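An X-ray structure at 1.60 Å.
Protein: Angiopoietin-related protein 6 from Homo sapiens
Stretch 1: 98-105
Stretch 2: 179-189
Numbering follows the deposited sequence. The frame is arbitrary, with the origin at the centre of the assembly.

Stretch 1, residues 98-105: LVLLEDWG
Stretch 2 (179-189) NLNGVWHHGGH

Residues 98-102 form the end of a strand (phi -112 to -141°, psi 127 to 147°); Asp103 (-92/175), Trp104 (-76/-6) and Gly105 (-94/3) then turn out of it. Stretch 2 has no regular helix or strand. It opens with a type I turn, Asn179 to Gly182 (Leu180 -71/-17, Asn181 -96/18), closed by Gly182 N to Asn179 O at 3.0 Å, then extends through Val183 (-80/120), Trp184 (-79/109) and His185 (-90/158) to His186 (-83/22). No direct hydrogen bond crosses the interface, which buries 284 Å² in two patches. Leu101 CA and Leu180 CA lie 9.6 Å apart; Trp104 CA and Gly188 CA, 6.0 Å. Numbers rise together between these pairs, and the end-to-end CA vectors run in the same sense.

The first patch is aliphatic and buried; branched apolar side chains suit it, packing by their methyls with no polar group to satisfy. Leu180 (chi1 m, chi2 t) points toward the strand, placing Leu180 CD1 3.9 Å from Val99 CG1 and Leu180 CD2 4.1 Å from Leu101 CD2. Val99 (t) points toward it, whereas Leu101 (m, t) leaves sideways and only its end approaches. Leu100, between them, points away.

The second patch centres on Trp104 (chi1 -73°, chi2 86°), which loses 111 Å² to stretch 2. One ring face is covered by backbone: Trp104 CD1 lies 3.3 Å from Gly188 N and Trp104 CH2 3.6 Å from His186 O. Gly187 (-173/168) sets its CA 3.8 Å from the centroid of the Trp104 five-membered ring, 20° off the normal, a CH-pi contact. With no side chain, Gly188 (-71/-32) fits closely here; an ideal CB would lie a tight 3.5 Å from Trp104 CD1.

Trp184 (chi1 -172°, chi2 89°) meets Trp104 obliquely: six-membered centroids are 5.5 Å apart, planes at 48°, and the two CZ2 atoms at 3.6 Å.

The polar link is one water, which donates to His185 O at 2.7 Å and weakly accepts from Trp104 NE1 at 3.5 Å.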

# COMPACT_ATOMS: atom_id res chain seq x y z
N LEU A 98 0.99 7.88 -1.74
CA LEU A 98 -0.02 8.05 -2.77
C LEU A 98 -0.84 6.77 -2.86
O LEU A 98 -0.27 5.68 -2.91
CB LEU A 98 0.64 8.35 -4.13
CG LEU A 98 -0.28 8.42 -5.34
CD1 LEU A 98 -1.22 9.58 -5.24
CD2 LEU A 98 0.58 8.53 -6.60
N VAL A 99 -2.16 6.90 -2.80
CA VAL A 99 -3.06 5.76 -2.97
C VAL A 99 -3.78 5.97 -4.29
O VAL A 99 -4.37 7.03 -4.51
CB VAL A 99 -4.05 5.62 -1.81
CG1 VAL A 99 -5.02 4.51 -2.10
CG2 VAL A 99 -3.31 5.35 -0.50
N LEU A 100 -3.73 4.97 -5.15
CA LEU A 100 -4.36 5.03 -6.46
C LEU A 100 -5.48 4.00 -6.50
O LEU A 100 -5.25 2.84 -6.15
CB LEU A 100 -3.34 4.74 -7.56
CG LEU A 100 -2.15 5.68 -7.68
CD1 LEU A 100 -1.25 5.19 -8.78
CD2 LEU A 100 -2.60 7.10 -7.97
N LEU A 101 -6.67 4.42 -6.94
CA LEU A 101 -7.84 3.56 -6.96
C LEU A 101 -8.51 3.62 -8.32
O LEU A 101 -8.52 4.66 -8.97
CB LEU A 101 -8.86 4.01 -5.91
CG LEU A 101 -8.30 4.28 -4.50
CD1 LEU A 101 -9.35 4.97 -3.68
CD2 LEU A 101 -7.88 2.94 -3.86
N GLU A 102 -9.10 2.49 -8.73
CA GLU A 102 -9.93 2.46 -9.93
C GLU A 102 -11.13 1.56 -9.68
O GLU A 102 -10.97 0.42 -9.23
CB GLU A 102 -9.14 1.95 -11.14
CG GLU A 102 -9.86 1.94 -12.47
CD GLU A 102 -9.00 1.38 -13.61
OE1 GLU A 102 -7.75 1.41 -13.48
OE2 GLU A 102 -9.58 0.90 -14.63
N ASP A 103 -12.32 2.05 -10.05
CA ASP A 103 -13.53 1.25 -9.96
C ASP A 103 -13.79 0.51 -11.27
O ASP A 103 -13.04 0.62 -12.24
CB ASP A 103 -14.72 2.11 -9.49
CG ASP A 103 -15.33 3.02 -10.57
OD1 ASP A 103 -15.05 2.89 -11.78
OD2 ASP A 103 -16.14 3.89 -10.14
N TRP A 104 -14.82 -0.32 -11.25
CA TRP A 104 -15.09 -1.19 -12.39
C TRP A 104 -15.72 -0.44 -13.55
O TRP A 104 -15.88 -1.03 -14.63
CB TRP A 104 -15.96 -2.37 -11.96
CG TRP A 104 -15.17 -3.35 -11.13
CD1 TRP A 104 -14.97 -3.31 -9.78
CD2 TRP A 104 -14.46 -4.51 -11.60
NE1 TRP A 104 -14.18 -4.36 -9.38
CE2 TRP A 104 -13.86 -5.12 -10.48
CE3 TRP A 104 -14.27 -5.08 -12.87
CZ2 TRP A 104 -13.09 -6.28 -10.58
CZ3 TRP A 104 -13.51 -6.23 -12.97
CH2 TRP A 104 -12.92 -6.81 -11.83
N GLY A 105 -16.06 0.82 -13.37
CA GLY A 105 -16.48 1.65 -14.48
C GLY A 105 -15.36 2.45 -15.08
O GLY A 105 -15.62 3.25 -15.99
N ASN A 179 -9.90 -0.83 3.11
CA ASN A 179 -9.58 -2.24 3.32
C ASN A 179 -8.84 -2.75 2.10
O ASN A 179 -9.23 -3.72 1.47
CB ASN A 179 -10.86 -3.04 3.58
CG ASN A 179 -10.59 -4.46 4.03
OD1 ASN A 179 -9.72 -4.70 4.87
ND2 ASN A 179 -11.37 -5.41 3.50
N LEU A 180 -7.72 -2.10 1.79
CA LEU A 180 -7.09 -2.37 0.50
C LEU A 180 -6.44 -3.74 0.45
O LEU A 180 -6.17 -4.23 -0.65
CB LEU A 180 -6.06 -1.30 0.16
CG LEU A 180 -6.62 0.13 0.04
CD1 LEU A 180 -5.53 1.06 -0.43
CD2 LEU A 180 -7.85 0.18 -0.87
N ASN A 181 -6.21 -4.39 1.60
CA ASN A 181 -5.68 -5.75 1.61
C ASN A 181 -6.78 -6.80 1.74
O ASN A 181 -6.48 -7.95 2.06
CB ASN A 181 -4.64 -5.91 2.70
CG ASN A 181 -3.35 -5.20 2.39
OD1 ASN A 181 -3.06 -4.87 1.22
ND2 ASN A 181 -2.55 -4.96 3.41
N GLY A 182 -8.03 -6.43 1.47
CA GLY A 182 -9.15 -7.33 1.62
C GLY A 182 -9.32 -8.24 0.42
O GLY A 182 -8.37 -8.53 -0.32
N VAL A 183 -10.53 -8.73 0.28
CA VAL A 183 -10.86 -9.67 -0.78
C VAL A 183 -11.06 -8.92 -2.08
O VAL A 183 -11.95 -8.07 -2.17
CB VAL A 183 -12.12 -10.47 -0.43
CG1 VAL A 183 -12.40 -11.48 -1.54
CG2 VAL A 183 -12.00 -11.13 0.92
N TRP A 184 -10.25 -9.23 -3.10
CA TRP A 184 -10.46 -8.71 -4.45
C TRP A 184 -11.57 -9.52 -5.10
O TRP A 184 -11.40 -10.70 -5.41
CB TRP A 184 -9.18 -8.76 -5.26
CG TRP A 184 -9.27 -8.06 -6.61
CD1 TRP A 184 -9.00 -6.75 -6.87
CD2 TRP A 184 -9.66 -8.64 -7.85
NE1 TRP A 184 -9.20 -6.48 -8.20
CE2 TRP A 184 -9.62 -7.62 -8.82
CE3 TRP A 184 -10.06 -9.92 -8.23
CZ2 TRP A 184 -9.93 -7.85 -10.18
CZ3 TRP A 184 -10.38 -10.15 -9.56
CH2 TRP A 184 -10.33 -9.12 -10.51
N HIS A 185 -12.73 -8.91 -5.28
CA HIS A 185 -13.81 -9.61 -5.97
C HIS A 185 -13.74 -9.33 -7.47
O HIS A 185 -13.13 -8.36 -7.91
CB HIS A 185 -15.15 -9.19 -5.39
CG HIS A 185 -15.31 -9.55 -3.94
ND1 HIS A 185 -15.87 -10.75 -3.54
CD2 HIS A 185 -14.98 -8.90 -2.81
CE1 HIS A 185 -15.88 -10.81 -2.22
NE2 HIS A 185 -15.36 -9.69 -1.75
N HIS A 186 -14.34 -10.22 -8.26
CA HIS A 186 -14.27 -10.10 -9.72
C HIS A 186 -15.31 -9.13 -10.30
O HIS A 186 -15.61 -9.18 -11.50
CB HIS A 186 -14.40 -11.49 -10.35
CG HIS A 186 -13.22 -12.38 -10.08
ND1 HIS A 186 -12.17 -12.52 -10.98
CD2 HIS A 186 -12.91 -13.17 -9.02
CE1 HIS A 186 -11.28 -13.36 -10.48
NE2 HIS A 186 -11.70 -13.77 -9.30
N GLY A 187 -15.80 -8.23 -9.47
CA GLY A 187 -16.73 -7.18 -9.86
C GLY A 187 -16.90 -6.29 -8.65
O GLY A 187 -16.44 -6.60 -7.56
N GLY A 188 -17.52 -5.13 -8.89
CA GLY A 188 -17.66 -4.17 -7.81
C GLY A 188 -18.65 -4.62 -6.75
O GLY A 188 -18.49 -4.26 -5.58
N HIS A 189 -19.69 -5.38 -7.15
CA HIS A 189 -20.68 -5.93 -6.23
C HIS A 189 -20.47 -7.41 -6.04
O HIS A 189 -20.06 -8.12 -6.96
CB HIS A 189 -22.07 -5.72 -6.75
CG HIS A 189 -22.35 -4.30 -7.01
ND1 HIS A 189 -22.54 -3.84 -8.29
CD2 HIS A 189 -22.27 -3.21 -6.21
CE1 HIS A 189 -22.70 -2.53 -8.23
NE2 HIS A 189 -22.61 -2.14 -6.97
O HOH W 1 -12.49 -6.00 -6.80